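Local coordinates for Ulp1-like SUMO protease (Chaetomium thermophilum, PDB 6DG4), which probably acts as a cysteine protease that cleaves SUMO from its conjugates, this chain being the C-terminal catalytic domain of a longer protein, at residues L44-R47 against D48-K52; W59-D62 against N63-I66; I72-Y75 against V76-K80; T90-T93 against S94-P98; A222-E225 against A226-P229. One frame throughout, in Å; residues are numbered along the deposited sequence. Where two conformers were deposited one is given.

Contact 1. Residues L44-R47 against D48-K52; sequences LVRR and DFEEK. With GOL (glycerol), chain D.
Leu44 and Phe49 meet on the packed side of this turn. CB of Leu44 lies 3.8 Å from CE2 of Phe49, the side chains crossing at about a right angle. Leu239 and Leu240 of helix 228-241 close over them. Beside this pair, the Asp48 carboxylate turns back to the backbone. Its OD2 takes the N-H of Val45 at 2.9 Å through the anti lone pair, in a nearly straight bond (172°). Asp48 N returns a weak bond to Val45 O. Val45 is the N-cap of helix 46-50, and this exchange closes its first turn. On the outer flank, Arg46 holds Glu50 side-on in a salt bridge. Arg46 NE reaches Glu50 OE1 at 2.8 Å, and Arg46 NH2 reaches Glu50 OE2 at 2.9 Å. Both chains run extended, with CG anti to the backbone N (chi1 171° and -179°), which brings their ends together. A methionine in place of Arg46 would probably leave the Glu50 carboxylate without its charged mate and free to turn. On the looser solvent side, Arg47 NH2 and Lys52 NZ lie 3.8 Å apart and share O1 of a glycerol, probably from the crystallisation liquor, while a water joins Arg47 NH1 to Asp48 OD1.

Contact 2. Residues W59-D62 against N63-I66; sequences WLND and NVII
The start of helix 62-80 is capped here by Asn61, its N-cap residue. OD1 of Asn61 accepts the N-H of Val64 at 3.0 Å, with an N-H...O angle of 160°. The donor is tilted 33° from the plane of the side-chain carbonyl. The torsion explains the reach: CG of Asn61 sits between its own backbone N and carbonyl carbon (chi1 65°), which turns OD1 toward the first turn of the helix. The ordinary helical bonds start at once. Ile65 N meets Asn61 O at 3.1 Å, and Ile66 N meets Asp62 O at 2.8 Å. The other end of the Asn61 amide is held too, since ND2 donates to OD1 of Asp48. Asn63 ND2 donates to the same oxygen. Ahead of the cap, Leu60 folds back on the helix. CB of Leu60 touches CD1 of Ile65 at 3.7 Å, and CD2 of Leu60 touches CG1 of Val64 at 3.9 Å in the conformer given. Val204 and Ile207 of helix 202-215 also pack on Leu60. The whole is a capped alpha-helix N-terminus: an N-cap asparagine with a hydrophobic staple, Leu60 to Ile65, across it.

Contact 3. Residues I72-Y75 against V76-K80; sequences IADY and VNTKK
The backbone is regular alpha-helix, the C-terminal part of helix 62-80, with i to i+4 bonds from Val76 N to Ile72 O at 3.2 Å through to Lys79 N to Tyr75 O at 2.9 Å. Ile72 packs on helix 202-215, while Ala73 and Val76 touch Cys89 of strand 89-91. CG is anti to the backbone N in both Tyr75 (chi1 168°) and Lys79 (chi1 179°), which sends the two chains the same way, side by side. CB of Lys79 lies over one face of the tyrosine ring, 4.1 Å above its plane and toward the rim. The aliphatic chain then passes the phenol oxygen, which is hydrogen-bonded to Asp251. Asn77 OD1 accepts from Lys88 N and its ND2 donates to Cys89 O, in the same chain. On the wet side, two waters link Asp74 OD1 to Asn77 ND2. Another joins the other carboxylate oxygen to the threonine, 2.7 Å from Asp74 OD2 and 2.6 Å from Thr78 OG1.

Contact 4. Residues T90-T93 against S94-P98; sequences TAFT and SFFWP
Phe92 and Phe96 press their rings together, with centroids 4.1 Å apart and planes at 38°. The near atoms are CD2 of Phe92 and CD1 of Phe96, at 3.3 Å. CD2 of Phe92 sits over a face of the Phe96 ring, toward its rim. CG of Phe96 is opposite its own backbone N (chi1 -178°), which swings the ring back over Phe92. The turn between them sets this meeting. Thr93 OG1, between its own N and carbonyl carbon (chi1 72°), accepts from Phe95 N at 3.2 Å, an ST turn that caps the approach to helix 96-103. Thr93 O takes Phe96 N at 3.2 Å, with the donor above the carbonyl plane. A water bridges that same oxygen to Trp97 N. Further out, Ile130 of strand 127-134 and Leu112 of helix 109-114 pack on both rings. Ser94 OG makes a weak hydrogen bond to Asp62 OD2. The contact thus joins the edge strand 89-91 to the next helix by aromatic packing, while Thr93 and one water satisfy three N-H groups of the helix start.

Contact 5. Residues A222-E225 against A226-P229; sequences AYTE and AQLP
Hydrogen bonds between Thr224 and Gln227 carry this turn. Thr224 N donates to Gln227 OE1 at 3.1 Å, from above the plane of the side-chain amide. Gln227 N returns a bond to Thr224 O at 3.1 Å, and a weak one to Thr224 OG1. CG of Gln227 lies anti to the carbonyl carbon (chi1 -66°) and the chain runs on extended, which carries the amide back across the threonine at about a right angle. Leu228 N to Glu225 O, at 3.0 Å, adds the next backbone bond. One water bridges Gln227 OE1 and Ala222 O. With an alanine at Gln227, the Thr224 N-H is likely to lose this acceptor and the water one of its two partners. The apolar contact is between Leu228 and Tyr223, which both rest on Phe205 of helix 202-215. The charged group, the Glu225 carboxylate, bonds through OE2 to Thr197 N and Asn198 N. Thr224 N to Gln227 OE1, with the weak return to Thr224 OG1, is the pattern of a capping box, here on the 3-10 turn into helix 228-241.

The contacts follow one another along the chain, from the end of strand 43-44 and helix 46-50 to the start of helix 228-241. Contacts 1 and 2, with centres 10 Å apart, touch through the Asp48 carboxylate, which serves both helix starts. Contacts 2 and 3 share helix 62-80, at its beginning and its C-terminal part, with centres 20 Å apart. Contact 4 follows on strand 89-91, one edge of the five-stranded mixed sheet, and touches both contact 2 and contact 3. Contact 5 stands apart, about 17 Å from contact 4 at the nearest atoms and across the chain's centre. Four of the five sit at turns or helix starts, where helices 46-50, 62-80, 96-103 and 228-241 begin in this Ulp1-type catalytic domain.

Contact 1. Residues L44-R47 against D48-K52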
loop_
_atom_site.group_PDB
_atom_site.type_symbol
_atom_site.label_atom_id
_atom_site.label_comp_id
_atom_site.label_asym_id
_atom_site.label_seq_id
_atom_site.Cartn_x
_atom_site.Cartn_y
_atom_site.Cartn_z
ATOM N N LEU A 44 -3.958 15.941 -7.244
ATOM C CA LEU A 44 -2.506 16.038 -7.198
ATOM C C LEU A 44 -2.044 17.144 -8.135
ATOM O O LEU A 44 -2.546 17.277 -9.257
ATOM C CB LEU A 44 -1.844 14.727 -7.619
ATOM C CG LEU A 44 -2.257 13.480 -6.838
ATOM C CD1 LEU A 44 -1.522 12.269 -7.387
ATOM C CD2 LEU A 44 -1.972 13.635 -5.346
ATOM N N VAL A 45 -1.081 17.929 -7.669
ATOM C CA VAL A 45 -0.565 19.067 -8.403
ATOM C C VAL A 45 0.955 18.960 -8.449
ATOM O O VAL A 45 1.549 18.037 -7.895
ATOM C CB VAL A 45 -1.011 20.412 -7.795
ATOM C CG1 VAL A 45 -2.512 20.570 -7.890
ATOM C CG2 VAL A 45 -0.554 20.520 -6.341
ATOM N N ARG A 46 1.575 19.929 -9.121
ATOM C CA ARG A 46 3.022 19.919 -9.293
ATOM C C ARG A 46 3.746 19.617 -7.988
ATOM O O ARG A 46 4.675 18.806 -7.958
ATOM C CB ARG A 46 3.475 21.265 -9.856
ATOM C CG ARG A 46 4.982 21.456 -9.880
ATOM C CD ARG A 46 5.351 22.790 -10.495
ATOM N NE ARG A 46 6.787 23.022 -10.443
ATOM C CZ ARG A 46 7.473 23.705 -11.352
ATOM N NH1 ARG A 46 6.859 24.234 -12.405
ATOM N NH2 ARG A 46 8.782 23.846 -11.207
ATOM N N ARG A 47 3.349 20.271 -6.898
ATOM C CA ARG A 47 4.070 20.107 -5.641
ATOM C C ARG A 47 4.147 18.645 -5.210
ATOM O O ARG A 47 5.179 18.196 -4.695
ATOM C CB ARG A 47 3.397 20.936 -4.559
ATOM C CG ARG A 47 4.082 20.863 -3.236
ATOM C CD ARG A 47 3.383 21.786 -2.277
ATOM N NE ARG A 47 4.025 21.806 -0.976
ATOM C CZ ARG A 47 3.809 20.901 -0.033
ATOM N NH1 ARG A 47 2.972 19.903 -0.264
ATOM N NH2 ARG A 47 4.427 20.999 1.135
ATOM N N ASP A 48 3.064 17.888 -5.389
ATOM C CA ASP A 48 3.078 16.488 -4.976
ATOM C C ASP A 48 4.177 15.713 -5.693
ATOM O O ASP A 48 4.842 14.860 -5.093
ATOM C CB ASP A 48 1.712 15.861 -5.243
ATOM C CG ASP A 48 0.610 16.507 -4.433
ATOM O OD1 ASP A 48 0.570 16.306 -3.204
ATOM O OD2 ASP A 48 -0.207 17.235 -5.021
ATOM N N PHE A 49 4.381 16.000 -6.978
ATOM C CA PHE A 49 5.382 15.295 -7.770
ATOM C C PHE A 49 6.771 15.877 -7.548
ATOM O O PHE A 49 7.727 15.141 -7.274
ATOM C CB PHE A 49 4.989 15.373 -9.251
ATOM C CG PHE A 49 3.734 14.610 -9.574
ATOM C CD1 PHE A 49 3.796 13.271 -9.921
ATOM C CD2 PHE A 49 2.492 15.218 -9.493
ATOM C CE1 PHE A 49 2.650 12.561 -10.198
ATOM C CE2 PHE A 49 1.342 14.506 -9.760
ATOM C CZ PHE A 49 1.424 13.177 -10.112
ATOM N N GLU A 50 6.895 17.202 -7.649
ATOM C CA GLU A 50 8.206 17.837 -7.643
ATOM C C GLU A 50 8.862 17.771 -6.271
ATOM O O GLU A 50 10.083 17.613 -6.171
ATOM C CB GLU A 50 8.068 19.291 -8.086
ATOM C CG GLU A 50 9.375 20.043 -8.139
ATOM C CD GLU A 50 9.202 21.446 -8.645
ATOM O OE1 GLU A 50 8.207 22.101 -8.255
ATOM O OE2 GLU A 50 10.058 21.885 -9.442
ATOM N N GLU A 51 8.079 17.908 -5.202
ATOM C CA GLU A 51 8.646 17.997 -3.868
ATOM C C GLU A 51 8.381 16.780 -3.001
ATOM O O GLU A 51 9.166 16.519 -2.084
ATOM C CB GLU A 51 8.107 19.243 -3.145
ATOM C CG GLU A 51 8.479 20.549 -3.839
ATOM C CD GLU A 51 7.963 21.765 -3.111
ATOM O OE1 GLU A 51 8.240 21.896 -1.906
ATOM O OE2 GLU A 51 7.271 22.591 -3.739
ATOM N N LYS A 52 7.324 16.015 -3.286
ATOM C CA LYS A 52 6.864 14.966 -2.383
ATOM C C LYS A 52 6.878 13.576 -3.015
ATOM O O LYS A 52 6.268 12.649 -2.473
ATOM C CB LYS A 52 5.471 15.306 -1.846
ATOM C CG LYS A 52 5.369 16.688 -1.203
ATOM C CD LYS A 52 6.278 16.817 0.016
ATOM C CE LYS A 52 6.181 18.202 0.649
ATOM N NZ LYS A 52 6.990 18.308 1.889
HETATM C C1 GOL D . 3.187 18.784 3.314
HETATM O O1 GOL D . 4.546 18.539 3.128
HETATM C C2 GOL D . 2.458 17.471 3.043
HETATM O O2 GOL D . 3.083 16.387 3.630
HETATM C C3 GOL D . 2.413 17.364 1.558
HETATM O O3 GOL D . 1.241 17.993 1.137
HETATM O O HOH W 1 0.923 18.952 -2.030
#

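Contact 2. Residues W59-D62 against N63-I66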
loop_
_atom_site.group_PDB
_atom_site.type_symbol
_atom_site.label_atom_id
_atom_site.label_comp_id
_atom_site.label_asym_id
_atom_site.label_seq_id
_atom_site.Cartn_x
_atom_site.Cartn_y
_atom_site.Cartn_z
ATOM N N TRP A 59 10.833 12.865 1.067
ATOM C CA TRP A 59 9.883 12.093 1.851
ATOM C C TRP A 59 8.504 12.221 1.206
ATOM O O TRP A 59 8.030 13.330 0.945
ATOM C CB TRP A 59 9.874 12.596 3.291
ATOM C CG TRP A 59 11.154 12.328 4.044
ATOM C CD1 TRP A 59 12.378 12.896 3.811
ATOM C CD2 TRP A 59 11.333 11.438 5.159
ATOM N NE1 TRP A 59 13.302 12.417 4.711
ATOM C CE2 TRP A 59 12.688 11.523 5.549
ATOM C CE3 TRP A 59 10.479 10.589 5.871
ATOM C CZ2 TRP A 59 13.206 10.788 6.614
ATOM C CZ3 TRP A 59 10.999 9.854 6.926
ATOM C CH2 TRP A 59 12.350 9.960 7.287
ATOM N N LEU A 60 7.874 11.087 0.921
ATOM C CA LEU A 60 6.566 11.099 0.280
ATOM C C LEU A 60 5.497 11.626 1.235
ATOM O O LEU A 60 5.597 11.489 2.459
ATOM C CB LEU A 60 6.195 9.688 -0.188
ATOM C CG LEU A 60 6.686 9.267 -1.582
ATOM C CD1 LEU A 60 8.184 9.432 -1.735
ATOM C CD2 LEU A 60 6.278 7.826 -1.889
ATOM N N ASN A 61 4.449 12.212 0.656
ATOM C CA ASN A 61 3.321 12.699 1.438
ATOM C C ASN A 61 2.164 11.703 1.424
ATOM O O ASN A 61 2.173 10.700 0.706
ATOM C CB ASN A 61 2.869 14.099 0.987
ATOM C CG ASN A 61 2.298 14.145 -0.433
ATOM O OD1 ASN A 61 2.156 13.132 -1.107
ATOM N ND2 ASN A 61 1.972 15.353 -0.882
ATOM N N ASP A 62 1.159 11.996 2.259
ATOM C CA ASP A 62 -0.018 11.141 2.349
ATOM C C ASP A 62 -0.709 11.017 0.998
ATOM O O ASP A 62 -1.154 9.929 0.617
ATOM C CB ASP A 62 -1.020 11.707 3.363
ATOM C CG ASP A 62 -0.457 11.825 4.773
ATOM O OD1 ASP A 62 0.682 11.387 5.031
ATOM O OD2 ASP A 62 -1.173 12.382 5.632
ATOM N N ASN A 63 -0.828 12.131 0.267
ATOM C CA ASN A 63 -1.558 12.123 -0.994
ATOM C C ASN A 63 -1.032 11.036 -1.922
ATOM O O ASN A 63 -1.803 10.283 -2.525
ATOM C CB ASN A 63 -1.408 13.469 -1.710
ATOM C CG ASN A 63 -2.179 14.589 -1.056
ATOM O OD1 ASN A 63 -3.067 14.365 -0.237
ATOM N ND2 ASN A 63 -1.866 15.821 -1.457
ATOM N N VAL A 64 0.293 10.980 -2.064
ATOM C CA VAL A 64 0.924 10.031 -2.971
ATOM C C VAL A 64 0.801 8.613 -2.430
ATOM O O VAL A 64 0.392 7.691 -3.147
ATOM C CB VAL A 64 2.393 10.440 -3.195
ATOM C CG1 VAL A 64 3.189 9.299 -3.791
ATOM C CG2 VAL A 64 2.468 11.676 -4.083
ATOM N N ILE A 65 1.138 8.421 -1.152
ATOM C CA ILE A 65 1.173 7.080 -0.569
ATOM C C ILE A 65 -0.213 6.448 -0.589
ATOM O O ILE A 65 -0.391 5.310 -1.043
ATOM C CB ILE A 65 1.768 7.116 0.851
ATOM C CG1 ILE A 65 3.257 7.472 0.781
ATOM C CG2 ILE A 65 1.573 5.773 1.537
ATOM C CD1 ILE A 65 3.863 7.888 2.096
ATOM N N ILE A 66 -1.212 7.170 -0.085
ATOM C CA ILE A 66 -2.566 6.631 -0.061
ATOM C C ILE A 66 -3.100 6.478 -1.477
ATOM O O ILE A 66 -3.769 5.488 -1.799
ATOM C CB ILE A 66 -3.473 7.513 0.817
ATOM C CG1 ILE A 66 -2.899 7.637 2.237
ATOM C CG2 ILE A 66 -4.900 6.973 0.819
ATOM C CD1 ILE A 66 -2.608 6.332 2.934
#

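Contact 3. Residues I72-Y75 against V76-K80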
loop_
_atom_site.group_PDB
_atom_site.type_symbol
_atom_site.label_atom_id
_atom_site.label_comp_id
_atom_site.label_asym_id
_atom_site.label_seq_id
_atom_site.Cartn_x
_atom_site.Cartn_y
_atom_site.Cartn_z
ATOM N N ILE A 72 -3.477 0.033 -5.970
ATOM C CA ILE A 72 -3.149 -1.387 -5.851
ATOM C C ILE A 72 -4.416 -2.183 -5.582
ATOM O O ILE A 72 -4.710 -3.182 -6.250
ATOM C CB ILE A 72 -2.121 -1.618 -4.727
ATOM C CG1 ILE A 72 -0.831 -0.844 -4.981
ATOM C CG2 ILE A 72 -1.821 -3.109 -4.573
ATOM C CD1 ILE A 72 0.122 -0.862 -3.795
ATOM N N ALA A 73 -5.168 -1.760 -4.566
ATOM C CA ALA A 73 -6.382 -2.473 -4.203
ATOM C C ALA A 73 -7.357 -2.505 -5.365
ATOM O O ALA A 73 -7.974 -3.539 -5.640
ATOM C CB ALA A 73 -7.024 -1.817 -2.983
ATOM N N ASP A 74 -7.503 -1.386 -6.071
ATOM C CA ASP A 74 -8.456 -1.347 -7.172
ATOM C C ASP A 74 -8.027 -2.256 -8.318
ATOM O O ASP A 74 -8.877 -2.866 -8.980
ATOM C CB ASP A 74 -8.650 0.083 -7.656
ATOM C CG ASP A 74 -9.913 0.240 -8.449
ATOM O OD1 ASP A 74 -10.998 -0.041 -7.898
ATOM O OD2 ASP A 74 -9.819 0.626 -9.623
ATOM N N TYR A 75 -6.718 -2.364 -8.574
ATOM C CA TYR A 75 -6.251 -3.328 -9.563
ATOM C C TYR A 75 -6.742 -4.733 -9.215
ATOM O O TYR A 75 -7.285 -5.446 -10.066
ATOM C CB TYR A 75 -4.716 -3.314 -9.709
ATOM C CG TYR A 75 -4.292 -4.522 -10.503
ATOM C CD1 TYR A 75 -4.321 -4.516 -11.892
ATOM C CD2 TYR A 75 -3.958 -5.705 -9.860
ATOM C CE1 TYR A 75 -4.005 -5.659 -12.610
ATOM C CE2 TYR A 75 -3.636 -6.837 -10.563
ATOM C CZ TYR A 75 -3.667 -6.816 -11.929
ATOM O OH TYR A 75 -3.361 -7.971 -12.602
ATOM N N VAL A 76 -6.544 -5.151 -7.964
ATOM C CA VAL A 76 -6.903 -6.512 -7.577
ATOM C C VAL A 76 -8.405 -6.721 -7.694
ATOM O O VAL A 76 -8.868 -7.747 -8.209
ATOM C CB VAL A 76 -6.388 -6.824 -6.159
ATOM C CG1 VAL A 76 -6.913 -8.174 -5.700
ATOM C CG2 VAL A 76 -4.857 -6.804 -6.117
ATOM N N ASN A 77 -9.192 -5.755 -7.221
ATOM C CA ASN A 77 -10.638 -5.924 -7.217
ATOM C C ASN A 77 -11.185 -5.977 -8.632
ATOM O O ASN A 77 -12.099 -6.757 -8.922
ATOM C CB ASN A 77 -11.281 -4.795 -6.422
ATOM C CG ASN A 77 -10.966 -4.887 -4.951
ATOM O OD1 ASN A 77 -10.760 -5.979 -4.422
ATOM N ND2 ASN A 77 -10.915 -3.747 -4.283
ATOM N N THR A 78 -10.641 -5.158 -9.527
ATOM C CA THR A 78 -11.057 -5.205 -10.922
ATOM C C THR A 78 -10.658 -6.524 -11.571
ATOM O O THR A 78 -11.456 -7.135 -12.291
ATOM C CB THR A 78 -10.445 -4.015 -11.657
ATOM O OG1 THR A 78 -11.011 -2.811 -11.129
ATOM C CG2 THR A 78 -10.710 -4.090 -13.141
ATOM N N LYS A 79 -9.433 -6.985 -11.313
ATOM C CA LYS A 79 -8.968 -8.237 -11.902
ATOM C C LYS A 79 -9.838 -9.404 -11.457
ATOM O O LYS A 79 -10.173 -10.285 -12.259
ATOM C CB LYS A 79 -7.506 -8.459 -11.512
ATOM C CG LYS A 79 -6.885 -9.742 -12.021
ATOM C CD LYS A 79 -6.809 -9.745 -13.529
ATOM C CE LYS A 79 -5.970 -10.903 -14.034
ATOM N NZ LYS A 79 -5.984 -10.972 -15.520
ATOM N N LYS A 80 -10.226 -9.418 -10.185
ATOM C CA LYS A 80 -11.024 -10.500 -9.623
ATOM C C LYS A 80 -12.524 -10.307 -9.816
ATOM O O LYS A 80 -13.296 -11.202 -9.451
ATOM C CB LYS A 80 -10.692 -10.669 -8.134
ATOM C CG LYS A 80 -9.217 -10.995 -7.891
ATOM C CD LYS A 80 -8.924 -11.435 -6.464
ATOM C CE LYS A 80 -9.456 -12.838 -6.174
ATOM N NZ LYS A 80 -8.775 -13.889 -6.982
HETATM O O HOH W 2 -11.052 -0.812 -5.031
HETATM O O HOH W 3 -9.454 -0.886 -11.836
HETATM O O HOH W 4 -12.726 -2.313 -8.717
HETATM O O HOH W 5 -12.254 -1.619 -6.050
#

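Contact 4. Residues T90-T93 against S94-P98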
loop_
_atom_site.group_PDB
_atom_site.type_symbol
_atom_site.label_atom_id
_atom_site.label_comp_id
_atom_site.label_asym_id
_atom_site.label_seq_id
_atom_site.Cartn_x
_atom_site.Cartn_y
_atom_site.Cartn_z
ATOM N N THR A 90 -8.406 -4.415 0.035
ATOM C CA THR A 90 -8.889 -3.111 0.451
ATOM C C THR A 90 -7.790 -2.372 1.197
ATOM O O THR A 90 -6.846 -2.966 1.719
ATOM C CB THR A 90 -10.189 -3.211 1.255
ATOM O OG1 THR A 90 -10.708 -1.890 1.448
ATOM C CG2 THR A 90 -9.960 -3.873 2.597
ATOM N N ALA A 91 -7.918 -1.052 1.216
ATOM C CA ALA A 91 -6.882 -0.193 1.755
ATOM C C ALA A 91 -7.518 0.879 2.618
ATOM O O ALA A 91 -8.665 1.281 2.402
ATOM C CB ALA A 91 -6.091 0.491 0.641
ATOM N N PHE A 92 -6.739 1.358 3.574
ATOM C CA PHE A 92 -7.150 2.424 4.466
ATOM C C PHE A 92 -6.368 3.695 4.176
ATOM O O PHE A 92 -5.281 3.675 3.587
ATOM C CB PHE A 92 -6.955 1.998 5.919
ATOM C CG PHE A 92 -7.982 1.023 6.391
ATOM C CD1 PHE A 92 -7.834 -0.327 6.156
ATOM C CD2 PHE A 92 -9.118 1.461 7.045
ATOM C CE1 PHE A 92 -8.788 -1.227 6.585
ATOM C CE2 PHE A 92 -10.071 0.563 7.475
ATOM C CZ PHE A 92 -9.902 -0.782 7.240
ATOM N N THR A 93 -6.963 4.813 4.587
ATOM C CA THR A 93 -6.334 6.109 4.441
ATOM C C THR A 93 -5.373 6.369 5.599
ATOM O O THR A 93 -5.249 5.579 6.541
ATOM C CB THR A 93 -7.383 7.222 4.409
ATOM O OG1 THR A 93 -7.928 7.396 5.726
ATOM C CG2 THR A 93 -8.494 6.895 3.404
ATOM N N SER A 94 -4.713 7.527 5.537
ATOM C CA SER A 94 -3.788 7.939 6.582
ATOM C C SER A 94 -4.493 8.273 7.888
ATOM O O SER A 94 -3.821 8.452 8.909
ATOM C CB SER A 94 -2.970 9.146 6.108
ATOM O OG SER A 94 -3.740 10.339 6.097
ATOM N N PHE A 95 -5.819 8.364 7.882
ATOM C CA PHE A 95 -6.555 8.650 9.102
ATOM C C PHE A 95 -6.810 7.406 9.932
ATOM O O PHE A 95 -7.159 7.530 11.109
ATOM C CB PHE A 95 -7.880 9.333 8.757
ATOM C CG PHE A 95 -7.705 10.707 8.171
ATOM C CD1 PHE A 95 -7.609 11.808 8.997
ATOM C CD2 PHE A 95 -7.600 10.894 6.803
ATOM C CE1 PHE A 95 -7.433 13.072 8.474
ATOM C CE2 PHE A 95 -7.424 12.160 6.272
ATOM C CZ PHE A 95 -7.338 13.247 7.110
ATOM N N PHE A 96 -6.625 6.212 9.371
ATOM C CA PHE A 96 -7.041 5.020 10.096
ATOM C C PHE A 96 -6.133 4.737 11.287
ATOM O O PHE A 96 -6.609 4.578 12.415
ATOM C CB PHE A 96 -7.118 3.805 9.183
ATOM C CG PHE A 96 -7.586 2.580 9.893
ATOM C CD1 PHE A 96 -8.913 2.433 10.225
ATOM C CD2 PHE A 96 -6.698 1.598 10.268
ATOM C CE1 PHE A 96 -9.352 1.317 10.894
ATOM C CE2 PHE A 96 -7.133 0.478 10.947
ATOM C CZ PHE A 96 -8.462 0.336 11.253
ATOM N N TRP A 97 -4.828 4.653 11.066
ATOM C CA TRP A 97 -3.943 4.308 12.177
ATOM C C TRP A 97 -4.057 5.300 13.327
ATOM O O TRP A 97 -4.162 4.860 14.484
ATOM C CB TRP A 97 -2.504 4.127 11.689
ATOM C CG TRP A 97 -1.601 3.579 12.750
ATOM C CD1 TRP A 97 -0.629 4.254 13.421
ATOM C CD2 TRP A 97 -1.598 2.245 13.272
ATOM N NE1 TRP A 97 -0.015 3.424 14.326
ATOM C CE2 TRP A 97 -0.590 2.183 14.253
ATOM C CE3 TRP A 97 -2.353 1.097 13.008
ATOM C CZ2 TRP A 97 -0.316 1.019 14.972
ATOM C CZ3 TRP A 97 -2.071 -0.064 13.720
ATOM C CH2 TRP A 97 -1.063 -0.091 14.685
ATOM N N PRO A 98 -4.051 6.615 13.104
ATOM C CA PRO A 98 -4.261 7.532 14.239
ATOM C C PRO A 98 -5.586 7.309 14.948
ATOM O O PRO A 98 -5.649 7.412 16.180
ATOM C CB PRO A 98 -4.156 8.926 13.602
ATOM C CG PRO A 98 -3.516 8.734 12.290
ATOM C CD PRO A 98 -3.715 7.321 11.856
HETATM O O HOH W 6 -3.721 4.354 8.389
#

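Contact 5. Residues A222-E225 against A226-P229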
loop_
_atom_site.group_PDB
_atom_site.type_symbol
_atom_site.label_atom_id
_atom_site.label_comp_id
_atom_site.label_asym_id
_atom_site.label_seq_id
_atom_site.Cartn_x
_atom_site.Cartn_y
_atom_site.Cartn_z
ATOM N N ALA A 222 12.297 -9.482 -5.046
ATOM C CA ALA A 222 11.754 -8.671 -6.127
ATOM C C ALA A 222 12.432 -7.329 -6.370
ATOM O O ALA A 222 12.353 -6.829 -7.492
ATOM C CB ALA A 222 10.257 -8.410 -5.899
ATOM N N TYR A 223 13.074 -6.714 -5.378
ATOM C CA TYR A 223 13.589 -5.363 -5.588
ATOM C C TYR A 223 14.682 -5.055 -4.572
ATOM O O TYR A 223 14.926 -5.823 -3.636
ATOM C CB TYR A 223 12.452 -4.324 -5.579
ATOM C CG TYR A 223 11.855 -3.995 -4.226
ATOM C CD1 TYR A 223 10.867 -4.795 -3.652
ATOM C CD2 TYR A 223 12.261 -2.867 -3.533
ATOM C CE1 TYR A 223 10.321 -4.485 -2.417
ATOM C CE2 TYR A 223 11.726 -2.548 -2.298
ATOM C CZ TYR A 223 10.757 -3.350 -1.743
ATOM O OH TYR A 223 10.241 -2.996 -0.512
ATOM N N THR A 224 15.356 -3.920 -4.796
ATOM C CA THR A 224 16.404 -3.431 -3.918
ATOM C C THR A 224 16.195 -1.948 -3.628
ATOM O O THR A 224 15.506 -1.234 -4.365
ATOM C CB THR A 224 17.791 -3.565 -4.554
ATOM O OG1 THR A 224 17.901 -2.592 -5.600
ATOM C CG2 THR A 224 18.015 -4.959 -5.125
ATOM N N GLU A 225 16.840 -1.485 -2.555
ATOM C CA GLU A 225 16.777 -0.072 -2.200
ATOM C C GLU A 225 17.321 0.817 -3.317
ATOM O O GLU A 225 16.787 1.904 -3.569
ATOM C CB GLU A 225 17.542 0.172 -0.899
ATOM C CG GLU A 225 17.465 1.614 -0.419
ATOM C CD GLU A 225 18.016 1.808 0.983
ATOM O OE1 GLU A 225 19.162 1.372 1.232
ATOM O OE2 GLU A 225 17.308 2.406 1.830
ATOM N N ALA A 226 18.386 0.382 -3.996
ATOM C CA ALA A 226 18.984 1.210 -5.038
ATOM C C ALA A 226 18.056 1.434 -6.228
ATOM O O ALA A 226 18.300 2.350 -7.020
ATOM C CB ALA A 226 20.300 0.594 -5.508
ATOM N N GLN A 227 17.006 0.625 -6.374
ATOM C CA GLN A 227 16.024 0.806 -7.438
ATOM C C GLN A 227 14.944 1.825 -7.095
ATOM O O GLN A 227 14.105 2.133 -7.949
ATOM C CB GLN A 227 15.350 -0.533 -7.758
ATOM C CG GLN A 227 16.280 -1.558 -8.349
ATOM C CD GLN A 227 15.692 -2.944 -8.341
ATOM O OE1 GLN A 227 14.656 -3.186 -7.730
ATOM N NE2 GLN A 227 16.360 -3.866 -9.000
ATOM N N LEU A 228 14.954 2.376 -5.894
ATOM C CA LEU A 228 13.832 3.208 -5.487
ATOM C C LEU A 228 13.777 4.580 -6.153
ATOM O O LEU A 228 12.670 5.089 -6.349
ATOM C CB LEU A 228 13.753 3.304 -3.962
ATOM C CG LEU A 228 13.505 1.952 -3.288
ATOM C CD1 LEU A 228 13.323 2.138 -1.804
ATOM C CD2 LEU A 228 12.311 1.199 -3.876
ATOM N N PRO A 229 14.891 5.207 -6.550
ATOM C CA PRO A 229 14.742 6.440 -7.348
ATOM C C PRO A 229 13.934 6.215 -8.614
ATOM O O PRO A 229 13.069 7.029 -8.966
ATOM C CB PRO A 229 16.191 6.853 -7.624
ATOM C CG PRO A 229 16.933 6.352 -6.414
ATOM C CD PRO A 229 16.290 5.013 -6.114
HETATM O O HOH W 7 12.936 -4.753 -9.301
#